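Local coordinates for N-(5'-phosphoribosyl)anthranilate isomerase (Thermococcus kodakarensis, PDB 5LHF), which catalyses the isomerisation of N-(5-phospho-beta-D-ribosyl)anthranilate to 1-(2-carboxyphenylamino)-1-deoxy-D-ribulose 5-phosphate, the third of five steps from chorismate to L-tryptophan, at residues V29-R34 with V39-A44. Sequence-based numbering, arbitrary orientation.
Sequences VVVNSR and VPLKTA
In the beta-alpha-beta unit made by strand 26-30, helix 41-50 and strand 55-59, Val-29 and Val-31 meet Val-39, Leu-41 and Ala-44 where the chain turns back from strand to helix. The polar part of the closure is brief: Val-39 N donates to Val-30 O at 3.0 Å, approaching almost in line with the carbonyl bond (C=O...N 162°). Two residues beyond Val-30, Asn-32 N donates to a water that in turn donates to Val-39 O, 2.8 Å from it. Val-39 is thus joined to the strand end directly through its N-H and through water by its carbonyl.

Beside these polar links, methyl groups make the rest of the contact. Val-29 turns CG2 anti to its own backbone nitrogen, and this branch presses on Val-39 CG2 at 3.5 Å, tighter than a relaxed carbon contact, while also touching Ala-44 CB. The two valine side chains run roughly perpendicular to each other. Val-31 CG1 sits 3.6 Å from Ala-44 CB, and Leu-41 lays CD2 across the isopropyl group, 3.9 Å from both Val-31 CB and CG1. The methyl of Ala-44 touches branches of both Val-29 and Val-31.

Past the strand, Ser-33 OG bonds to Val-31 O from above the carbonyl plane, at 2.8 Å; Val-31 O also accepts a hydrogen bond from Ser-59 OG of strand 55-59. Leu-41 also reaches helix 64-74, and Thr-43 OG1 ligates a sodium ion. A helix that starts against the end of its strand and leads on to the next parallel strand belongs to the right-handed beta-alpha-beta crossover repeated around the TIM barrel.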
loop_
_atom_site.group_PDB
_atom_site.type_symbol
_atom_site.label_atom_id
_atom_site.label_comp_id
_atom_site.label_asym_id
_atom_site.label_seq_id
_atom_site.Cartn_x
_atom_site.Cartn_y
_atom_site.Cartn_z
ATOM N N VAL A 29 2.683 -8.387 3.521
ATOM C CA VAL A 29 3.967 -9.055 3.684
ATOM C C VAL A 29 4.729 -8.960 2.365
ATOM O O VAL A 29 4.168 -9.227 1.297
ATOM C CB VAL A 29 3.798 -10.519 4.154
ATOM C CG1 VAL A 29 2.942 -11.336 3.165
ATOM C CG2 VAL A 29 5.159 -11.159 4.303
ATOM N N VAL A 30 6.000 -8.554 2.435
ATOM C CA VAL A 30 6.773 -8.205 1.244
ATOM C C VAL A 30 7.614 -9.403 0.810
ATOM O O VAL A 30 8.304 -10.021 1.629
ATOM C CB VAL A 30 7.663 -6.975 1.500
ATOM C CG1 VAL A 30 8.530 -6.669 0.260
ATOM C CG2 VAL A 30 6.799 -5.764 1.903
ATOM N N VAL A 31 7.551 -9.735 -0.478
ATOM C CA VAL A 31 8.346 -10.817 -1.051
ATOM C C VAL A 31 8.976 -10.333 -2.349
ATOM O O VAL A 31 8.477 -9.418 -3.006
ATOM C CB VAL A 31 7.512 -12.098 -1.321
ATOM C CG1 VAL A 31 6.943 -12.684 -0.026
ATOM C CG2 VAL A 31 6.404 -11.836 -2.361
ATOM N N ASN A 32 10.078 -10.987 -2.725
ATOM C CA ASN A 32 10.712 -10.796 -4.030
ATOM C C ASN A 32 10.750 -9.316 -4.426
ATOM O O ASN A 32 10.257 -8.912 -5.479
ATOM C CB ASN A 32 10.005 -11.638 -5.106
ATOM C CG ASN A 32 10.098 -13.151 -4.839
ATOM O OD1 ASN A 32 11.055 -13.626 -4.236
ATOM N ND2 ASN A 32 9.108 -13.905 -5.310
ATOM N N SER A 33 11.321 -8.498 -3.537
ATOM C CA SER A 33 11.426 -7.058 -3.746
ATOM C C SER A 33 12.688 -6.541 -3.071
ATOM O O SER A 33 13.192 -7.136 -2.113
ATOM C CB SER A 33 10.223 -6.291 -3.163
ATOM O OG SER A 33 8.985 -6.781 -3.651
ATOM N N ARG A 34 13.180 -5.406 -3.579
ATOM C CA ARG A 34 14.158 -4.588 -2.870
ATOM C C ARG A 34 13.518 -3.983 -1.623
ATOM O O ARG A 34 12.916 -2.904 -1.697
ATOM C CB ARG A 34 14.687 -3.468 -3.777
ATOM C CG ARG A 34 15.280 -3.947 -5.093
ATOM C CD ARG A 34 15.541 -2.793 -6.063
ATOM N NE ARG A 34 16.200 -3.295 -7.269
ATOM C CZ ARG A 34 16.394 -2.582 -8.376
ATOM N NH1 ARG A 34 15.984 -1.315 -8.440
ATOM N NH2 ARG A 34 17.002 -3.140 -9.417
ATOM N N VAL A 39 10.676 -11.096 3.136
ATOM C CA VAL A 39 10.781 -12.409 3.767
ATOM C C VAL A 39 10.717 -13.466 2.676
ATOM O O VAL A 39 10.163 -13.207 1.578
ATOM C CB VAL A 39 9.677 -12.636 4.832
ATOM C CG1 VAL A 39 9.737 -11.596 5.956
ATOM C CG2 VAL A 39 8.275 -12.711 4.181
ATOM N N PRO A 40 11.262 -14.660 2.924
ATOM C CA PRO A 40 11.068 -15.760 1.965
ATOM C C PRO A 40 9.596 -16.153 1.800
ATOM O O PRO A 40 8.782 -15.957 2.704
ATOM C CB PRO A 40 11.892 -16.908 2.563
ATOM C CG PRO A 40 12.732 -16.279 3.640
ATOM C CD PRO A 40 12.039 -15.057 4.098
ATOM N N LEU A 41 9.288 -16.728 0.633
ATOM C CA LEU A 41 7.903 -17.144 0.336
ATOM C C LEU A 41 7.335 -18.055 1.413
ATOM O O LEU A 41 6.163 -17.935 1.763
ATOM C CB LEU A 41 7.832 -17.840 -1.027
ATOM C CG LEU A 41 7.909 -16.993 -2.294
ATOM C CD1 LEU A 41 7.654 -17.851 -3.533
ATOM C CD2 LEU A 41 6.943 -15.837 -2.254
ATOM N N LYS A 42 8.132 -19.011 1.922
ATOM C CA LYS A 42 7.579 -19.886 2.952
ATOM C C LYS A 42 7.197 -19.093 4.199
ATOM O O LYS A 42 6.182 -19.387 4.851
ATOM C CB LYS A 42 8.580 -20.986 3.314
ATOM C CG LYS A 42 8.018 -21.966 4.300
ATOM C CD LYS A 42 9.108 -22.742 4.995
ATOM C CE LYS A 42 8.699 -24.174 5.160
ATOM N NZ LYS A 42 7.906 -24.384 6.357
ATOM N N THR A 43 8.016 -18.109 4.565
ATOM C CA THR A 43 7.694 -17.298 5.733
ATOM C C THR A 43 6.426 -16.491 5.490
ATOM O O THR A 43 5.562 -16.399 6.371
ATOM C CB THR A 43 8.868 -16.375 6.081
ATOM O OG1 THR A 43 10.040 -17.162 6.328
ATOM C CG2 THR A 43 8.553 -15.550 7.314
ATOM N N ALA A 44 6.293 -15.916 4.289
ATOM C CA ALA A 44 5.067 -15.199 3.943
ATOM C C ALA A 44 3.864 -16.135 3.947
ATOM O O ALA A 44 2.769 -15.753 4.375
ATOM C CB ALA A 44 5.214 -14.537 2.572
HETATM O O HOH W 1 10.926 -13.189 -1.101
#